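PDB 7O21: uncharacterized conserved from Bdellovibrio bacteriovorus, which probably acts as an LD-carboxypeptidase of the YkuD family that edits peptidoglycan, an activity linked to the curved shape of this predatory bacterium. Local coordinates for residues Ser29-Ser40 with Ser250-Asn258; Val275-Tyr283 with Ile294-Ser302. All coordinates share one frame; numbering follows the deposited sequence. Where two conformers were deposited one is given.

Overall arrangement
Both contacts belong to one five-stranded antiparallel sheet, that of the NTF2-like C-terminal domain, and sit at its two ends. Interaction 1 adds the N-terminal strand 30-32 to strand 246-257; interaction 2 closes the other end with the hairpin of strands 275-287 and 290-300, and strand 260-270 lies between. Along the chain they follow in series; the segments of the first lie 210 residues apart, those of the second only 11. Their centres are about 14 Å apart, yet they touch where F39 CE1 packs on V279 CG2 at 3.7 Å and A38 on F301. Residues from near the N-terminus are thus built into the C-terminal sheet, where the first contact also touches strand 172-176.

Interaction 1: Ser29-Ser40 with Ser250-Asn258; sequences SLLQISETEAFS and SQPYIVQHN
The outermost strand on one side of the NTF2-like sheet comes from the N-terminal segment: strand 30-32 pairs antiparallel with strand 253-257 and is interrupted by a classic beta bulge, in which L31 and Q32 both face I254. I254 O receives L31 N at 3.0 Å and, weakly, Q32 N, while I254 N returns a bond to Q32 O. Past the bulge, side chains supply most of the bonds. Q32 slants across P252 with CG anti to its backbone N (chi1 -163°) and the chain extended, and NE2 donates to P252 O at 3.1 Å on a lone pair in the carbonyl plane. Its amide stacks on that of Q251, the planes 28° apart, and Q251 NE2 runs almost head-on into I33 O at 2.8 Å. Q251 O is gripped by S34 OG and E35 N, while Q251 N gives a nearly straight bond (174°) to E35 OE2, met on its anti side but tilted out of the carboxylate plane. S34 OG also accepts T36 N in an ST turn, and T36 OG1 shares a hydrogen bond with S250 OG at 2.7 Å. The Y253 ring lies under S34, whose CB makes a CH-pi contact over its face, 4.0 Å from the centroid; Y253 OH accepts from S40 N at 2.8 Å. F39 CB packs against Y253 CE2. L31 and I254 face L194 of helix 184-206, where R191 also binds Q32 OE1. On the other side L30 and V255 rest on L174 of strand 172-176 in the catalytic domain, and H257 stacks with F176.

Interaction 2: Val275-Tyr283 with Ile294-Ser302; sequences VDYGVKTIY and IREEWAPFS
W298 lays its indole across G278, with NE1 3.4 Å from G278 CA and CZ2 3.5 Å from Y277 O. CG stands anti to the backbone N (chi1 -177°), which carries the ring over the neighbouring strand toward D276. A water accepts from W298 NE1 at 2.9 Å and lies 2.7 Å from D276 OD1, to which it may donate; K103 of the second subunit forms a salt bridge with this carboxylate and a cation-pi contact with the indole. On the same face K280, bent at three successive torsions, reaches diagonally across so that NZ meets the anti lone pair of E296 OE2 at 2.7 Å; Q267 is a second partner of NZ, and Y217 binds E296 OE1. The opposite face carries Y283; in the conformer given, E297 OE1 lies at the ring edge, 3.1 Å from Y283 OH, a possible but unsettled bond. Backbone bonds join V279 with A299 and T281 with E297 in both directions. At Y283 O a classic beta bulge interrupts the ladder, I294 N and R295 N both donating to it. This is a twisted antiparallel beta hairpin whose second strand, 290-300, is the outermost of the NTF2-like sheet within this chain.

Interaction 1: Ser29-Ser40 with Ser250-Asn258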
# COMPACT_ATOMS: atom_id res chain seq x y z
N SER A 29 1.84 21.03 -16.45
CA SER A 29 1.35 20.30 -15.29
C SER A 29 2.44 19.93 -14.29
O SER A 29 2.12 19.63 -13.13
CB SER A 29 0.57 19.05 -15.70
OG SER A 29 -0.58 19.40 -16.48
N LEU A 30 3.71 19.92 -14.69
CA LEU A 30 4.80 19.61 -13.78
C LEU A 30 5.45 20.93 -13.41
O LEU A 30 6.24 21.48 -14.17
CB LEU A 30 5.81 18.66 -14.44
CG LEU A 30 7.07 18.40 -13.62
CD1 LEU A 30 6.76 17.79 -12.26
CD2 LEU A 30 8.02 17.48 -14.40
N LEU A 31 5.08 21.45 -12.24
CA LEU A 31 5.49 22.80 -11.87
C LEU A 31 6.78 22.87 -11.07
O LEU A 31 7.51 23.86 -11.20
CB LEU A 31 4.35 23.53 -11.14
CG LEU A 31 3.16 23.83 -12.05
CD1 LEU A 31 2.00 24.38 -11.24
CD2 LEU A 31 3.55 24.79 -13.16
N GLN A 32 7.09 21.87 -10.25
CA GLN A 32 8.29 21.93 -9.43
C GLN A 32 8.62 20.52 -8.96
O GLN A 32 7.72 19.70 -8.75
CB GLN A 32 8.06 22.83 -8.20
CG GLN A 32 9.34 23.28 -7.50
CD GLN A 32 9.08 24.45 -6.57
OE1 GLN A 32 9.44 25.59 -6.88
NE2 GLN A 32 8.43 24.19 -5.45
N ILE A 33 9.92 20.24 -8.81
CA ILE A 33 10.41 18.98 -8.25
C ILE A 33 10.98 19.27 -6.87
O ILE A 33 11.59 20.33 -6.65
CB ILE A 33 11.44 18.33 -9.21
CG1 ILE A 33 10.74 17.95 -10.51
CG2 ILE A 33 12.10 17.10 -8.59
CD1 ILE A 33 11.67 17.52 -11.63
N SER A 34 10.74 18.37 -5.92
CA SER A 34 11.16 18.67 -4.55
C SER A 34 12.68 18.68 -4.44
O SER A 34 13.38 17.93 -5.13
CB SER A 34 10.58 17.65 -3.58
OG SER A 34 11.21 17.77 -2.32
N GLU A 35 13.19 19.56 -3.57
CA GLU A 35 14.63 19.59 -3.29
C GLU A 35 15.07 18.46 -2.37
O GLU A 35 16.28 18.25 -2.20
CB GLU A 35 15.02 20.92 -2.65
CG GLU A 35 14.51 21.06 -1.21
CD GLU A 35 14.86 22.40 -0.59
OE1 GLU A 35 15.96 22.92 -0.86
OE2 GLU A 35 14.02 22.96 0.15
N THR A 36 14.14 17.74 -1.76
CA THR A 36 14.48 16.76 -0.73
C THR A 36 15.12 15.52 -1.36
O THR A 36 14.49 14.82 -2.16
CB THR A 36 13.23 16.41 0.08
OG1 THR A 36 12.80 17.56 0.82
CG2 THR A 36 13.49 15.27 1.05
N GLU A 37 16.37 15.23 -0.99
CA GLU A 37 17.11 14.16 -1.66
C GLU A 37 16.60 12.76 -1.29
O GLU A 37 16.90 11.80 -2.01
CB GLU A 37 18.62 14.35 -1.46
CG GLU A 37 19.03 15.69 -2.05
CD GLU A 37 20.51 16.02 -1.98
OE1 GLU A 37 21.32 15.18 -1.53
OE2 GLU A 37 20.86 17.15 -2.37
N ALA A 38 15.83 12.62 -0.21
CA ALA A 38 15.19 11.35 0.09
C ALA A 38 14.11 11.02 -0.93
O ALA A 38 13.72 9.85 -1.04
CB ALA A 38 14.58 11.40 1.49
N PHE A 39 13.63 12.01 -1.68
CA PHE A 39 12.67 11.77 -2.75
C PHE A 39 13.46 11.61 -4.04
O PHE A 39 14.64 11.26 -3.99
CB PHE A 39 11.67 12.93 -2.87
CG PHE A 39 10.96 13.28 -1.57
CD1 PHE A 39 10.72 12.33 -0.59
CD2 PHE A 39 10.55 14.58 -1.35
CE1 PHE A 39 10.07 12.69 0.60
CE2 PHE A 39 9.90 14.95 -0.17
CZ PHE A 39 9.66 14.01 0.79
N SER A 40 12.85 11.87 -5.20
CA SER A 40 13.48 11.60 -6.48
C SER A 40 13.76 12.91 -7.19
O SER A 40 12.86 13.75 -7.32
CB SER A 40 12.57 10.72 -7.35
OG SER A 40 13.07 10.63 -8.68
N SER A 250 10.11 21.86 3.01
CA SER A 250 11.12 21.88 1.96
C SER A 250 10.47 22.23 0.62
O SER A 250 9.25 22.12 0.44
CB SER A 250 11.82 20.53 1.86
OG SER A 250 10.97 19.55 1.26
N GLN A 251 11.29 22.69 -0.30
CA GLN A 251 10.77 22.99 -1.62
C GLN A 251 9.99 21.77 -2.13
O GLN A 251 10.55 20.67 -2.21
CB GLN A 251 11.90 23.31 -2.58
CG GLN A 251 11.43 23.45 -4.01
CD GLN A 251 12.59 23.68 -4.93
OE1 GLN A 251 13.32 24.66 -4.79
NE2 GLN A 251 12.77 22.78 -5.89
N PRO A 252 8.70 21.92 -2.45
CA PRO A 252 7.86 20.76 -2.74
C PRO A 252 7.84 20.34 -4.20
O PRO A 252 8.16 21.11 -5.11
CB PRO A 252 6.46 21.25 -2.34
CG PRO A 252 6.51 22.70 -2.68
CD PRO A 252 7.90 23.14 -2.27
N TYR A 253 7.49 19.06 -4.41
CA TYR A 253 6.91 18.65 -5.69
C TYR A 253 5.57 19.35 -5.82
O TYR A 253 4.80 19.43 -4.86
CB TYR A 253 6.57 17.15 -5.71
CG TYR A 253 7.66 16.10 -5.86
CD1 TYR A 253 8.32 15.88 -7.07
CD2 TYR A 253 7.95 15.25 -4.81
CE1 TYR A 253 9.29 14.88 -7.18
CE2 TYR A 253 8.90 14.28 -4.91
CZ TYR A 253 9.55 14.07 -6.10
OH TYR A 253 10.51 13.08 -6.15
N ILE A 254 5.28 19.84 -7.02
CA ILE A 254 3.97 20.41 -7.33
C ILE A 254 3.56 19.92 -8.71
O ILE A 254 4.27 20.17 -9.69
CB ILE A 254 3.97 21.95 -7.31
CG1 ILE A 254 4.52 22.46 -5.98
CG2 ILE A 254 2.54 22.48 -7.55
CD1 ILE A 254 4.67 23.99 -5.91
N VAL A 255 2.45 19.19 -8.77
CA VAL A 255 1.86 18.74 -10.02
C VAL A 255 0.40 19.20 -10.03
O VAL A 255 -0.34 18.96 -9.07
CB VAL A 255 1.94 17.21 -10.17
CG1 VAL A 255 1.33 16.78 -11.49
CG2 VAL A 255 3.38 16.77 -10.12
N GLN A 256 -0.01 19.82 -11.14
CA GLN A 256 -1.38 20.28 -11.30
C GLN A 256 -1.84 19.85 -12.68
O GLN A 256 -1.33 20.34 -13.68
CB GLN A 256 -1.48 21.79 -11.15
CG GLN A 256 -2.87 22.27 -10.73
CD GLN A 256 -3.89 22.16 -11.85
OE1 GLN A 256 -4.83 21.35 -11.79
NE2 GLN A 256 -3.71 22.98 -12.88
N HIS A 257 -2.80 18.93 -12.73
CA HIS A 257 -3.30 18.41 -13.99
C HIS A 257 -4.80 18.17 -13.89
O HIS A 257 -5.27 17.58 -12.92
CB HIS A 257 -2.55 17.11 -14.35
CG HIS A 257 -2.97 16.52 -15.66
ND1 HIS A 257 -3.77 15.40 -15.74
CD2 HIS A 257 -2.72 16.91 -16.93
CE1 HIS A 257 -3.97 15.11 -17.01
NE2 HIS A 257 -3.36 16.02 -17.75
N ASN A 258 -5.55 18.62 -14.91
CA ASN A 258 -7.02 18.48 -14.94
C ASN A 258 -7.57 19.10 -13.65
O ASN A 258 -7.27 20.26 -13.35
CB ASN A 258 -7.42 17.03 -15.18
CG ASN A 258 -7.25 16.59 -16.62
OD1 ASN A 258 -7.18 17.42 -17.52
ND2 ASN A 258 -7.19 15.28 -16.85

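Interaction 2: Val275-Tyr283 with Ile294-Ser302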
# COMPACT_ATOMS: atom_id res chain seq x y z
N VAL A 275 9.24 18.31 18.33
CA VAL A 275 9.57 18.59 16.94
C VAL A 275 9.47 17.27 16.20
O VAL A 275 9.93 16.23 16.70
CB VAL A 275 11.00 19.15 16.80
CG1 VAL A 275 11.37 19.31 15.32
CG2 VAL A 275 11.13 20.48 17.54
N ASP A 276 8.86 17.28 15.03
CA ASP A 276 8.89 16.10 14.18
C ASP A 276 9.11 16.48 12.72
O ASP A 276 8.80 17.59 12.29
CB ASP A 276 7.67 15.17 14.36
CG ASP A 276 6.36 15.87 14.09
OD1 ASP A 276 6.13 16.30 12.95
OD2 ASP A 276 5.54 15.97 15.03
N TYR A 277 9.70 15.54 11.99
CA TYR A 277 9.92 15.64 10.55
C TYR A 277 9.15 14.51 9.89
O TYR A 277 9.12 13.38 10.38
CB TYR A 277 11.42 15.50 10.20
CG TYR A 277 12.29 16.57 10.81
CD1 TYR A 277 12.68 16.49 12.14
CD2 TYR A 277 12.72 17.66 10.06
CE1 TYR A 277 13.48 17.47 12.71
CE2 TYR A 277 13.52 18.64 10.63
CZ TYR A 277 13.89 18.54 11.95
OH TYR A 277 14.69 19.50 12.53
N GLY A 278 8.51 14.80 8.76
CA GLY A 278 7.78 13.75 8.09
C GLY A 278 7.47 14.16 6.67
O GLY A 278 7.62 15.33 6.29
N VAL A 279 7.05 13.18 5.89
CA VAL A 279 6.70 13.40 4.50
C VAL A 279 5.23 13.81 4.46
O VAL A 279 4.36 13.06 4.91
CB VAL A 279 6.95 12.13 3.68
CG1 VAL A 279 6.52 12.35 2.23
CG2 VAL A 279 8.43 11.75 3.75
N LYS A 280 4.96 14.99 3.93
CA LYS A 280 3.61 15.55 3.88
C LYS A 280 3.16 15.55 2.42
O LYS A 280 3.82 16.14 1.55
CB LYS A 280 3.63 16.97 4.43
CG LYS A 280 2.33 17.78 4.28
CD LYS A 280 1.04 17.05 4.67
CE LYS A 280 0.99 16.65 6.16
NZ LYS A 280 0.72 17.82 7.05
N THR A 281 2.07 14.84 2.14
CA THR A 281 1.48 14.84 0.81
C THR A 281 0.07 15.39 0.90
O THR A 281 -0.74 14.92 1.70
CB THR A 281 1.42 13.43 0.23
OG1 THR A 281 2.70 12.81 0.36
CG2 THR A 281 1.05 13.50 -1.23
N ILE A 282 -0.22 16.40 0.08
CA ILE A 282 -1.51 17.08 0.03
C ILE A 282 -2.16 16.77 -1.31
O ILE A 282 -1.52 16.91 -2.36
CB ILE A 282 -1.30 18.60 0.18
CG1 ILE A 282 -0.52 18.90 1.47
CG2 ILE A 282 -2.63 19.34 0.12
CD1 ILE A 282 0.06 20.30 1.51
N TYR A 283 -3.41 16.33 -1.27
CA TYR A 283 -4.21 16.06 -2.46
C TYR A 283 -5.34 17.08 -2.47
O TYR A 283 -6.07 17.19 -1.48
CB TYR A 283 -4.83 14.67 -2.38
CG TYR A 283 -3.85 13.52 -2.29
CD1 TYR A 283 -3.19 13.23 -1.11
CD2 TYR A 283 -3.61 12.71 -3.40
CE1 TYR A 283 -2.30 12.17 -1.02
CE2 TYR A 283 -2.72 11.65 -3.32
CZ TYR A 283 -2.08 11.39 -2.14
OH TYR A 283 -1.20 10.32 -2.07
N ILE A 294 -8.60 17.64 -0.22
CA ILE A 294 -9.47 16.50 0.01
C ILE A 294 -8.81 15.41 0.85
O ILE A 294 -9.50 14.60 1.47
CB ILE A 294 -10.01 15.92 -1.31
CG1 ILE A 294 -8.86 15.50 -2.23
CG2 ILE A 294 -10.90 16.94 -1.99
CD1 ILE A 294 -9.30 14.47 -3.27
N ARG A 295 -7.48 15.35 0.84
CA ARG A 295 -6.76 14.34 1.61
C ARG A 295 -5.41 14.93 1.99
O ARG A 295 -4.84 15.72 1.25
CB ARG A 295 -6.50 13.06 0.80
CG ARG A 295 -7.70 12.43 0.08
CD ARG A 295 -8.58 11.63 1.04
NE ARG A 295 -9.67 10.93 0.36
CZ ARG A 295 -10.90 11.41 0.20
NH1 ARG A 295 -11.81 10.68 -0.43
NH2 ARG A 295 -11.23 12.62 0.65
N GLU A 296 -4.92 14.58 3.18
CA GLU A 296 -3.62 15.06 3.64
C GLU A 296 -2.96 13.93 4.41
O GLU A 296 -3.54 13.42 5.39
CB GLU A 296 -3.80 16.29 4.53
CG GLU A 296 -2.49 16.91 5.02
CD GLU A 296 -2.67 18.27 5.65
OE1 GLU A 296 -3.72 18.89 5.40
OE2 GLU A 296 -1.78 18.74 6.40
N GLU A 297 -1.77 13.52 3.98
CA GLU A 297 -1.05 12.38 4.55
C GLU A 297 0.26 12.84 5.18
O GLU A 297 0.86 13.83 4.75
CB GLU A 297 -0.73 11.33 3.48
CG GLU A 297 -1.95 10.69 2.82
CD GLU A 297 -1.59 9.67 1.75
OE1 GLU A 297 -0.66 9.93 0.94
OE2 GLU A 297 -2.23 8.61 1.71
N TRP A 298 0.68 12.12 6.21
CA TRP A 298 1.96 12.38 6.86
C TRP A 298 2.58 11.04 7.21
O TRP A 298 1.90 10.15 7.75
CB TRP A 298 1.76 13.23 8.13
CG TRP A 298 3.05 13.63 8.85
CD1 TRP A 298 3.76 14.79 8.69
CD2 TRP A 298 3.73 12.89 9.88
NE1 TRP A 298 4.85 14.80 9.53
CE2 TRP A 298 4.86 13.64 10.26
CE3 TRP A 298 3.51 11.65 10.49
CZ2 TRP A 298 5.75 13.21 11.25
CZ3 TRP A 298 4.40 11.22 11.46
CH2 TRP A 298 5.50 12.00 11.83
N ALA A 299 3.85 10.87 6.87
CA ALA A 299 4.60 9.68 7.26
C ALA A 299 5.90 10.13 7.92
O ALA A 299 6.54 11.07 7.45
CB ALA A 299 4.92 8.82 6.02
N PRO A 300 6.30 9.50 9.02
CA PRO A 300 7.50 9.97 9.73
C PRO A 300 8.75 9.80 8.88
O PRO A 300 8.86 8.90 8.05
CB PRO A 300 7.55 9.07 10.98
CG PRO A 300 6.82 7.84 10.58
CD PRO A 300 5.76 8.26 9.61
N PHE A 301 9.69 10.72 9.08
CA PHE A 301 10.96 10.71 8.37
C PHE A 301 12.11 10.68 9.36
O PHE A 301 12.13 11.45 10.32
CB PHE A 301 11.11 11.98 7.51
CG PHE A 301 12.51 12.18 6.99
CD1 PHE A 301 12.89 11.62 5.78
CD2 PHE A 301 13.43 12.92 7.71
CE1 PHE A 301 14.17 11.80 5.30
CE2 PHE A 301 14.72 13.10 7.23
CZ PHE A 301 15.09 12.53 6.03
N SER A 302 13.09 9.83 9.10
CA SER A 302 14.31 9.89 9.90
C SER A 302 15.50 9.44 9.06
O SER A 302 15.41 8.48 8.29
CB SER A 302 14.21 9.04 11.18
OG SER A 302 15.45 9.01 11.87
O HOH W 1 6.34 17.08 10.39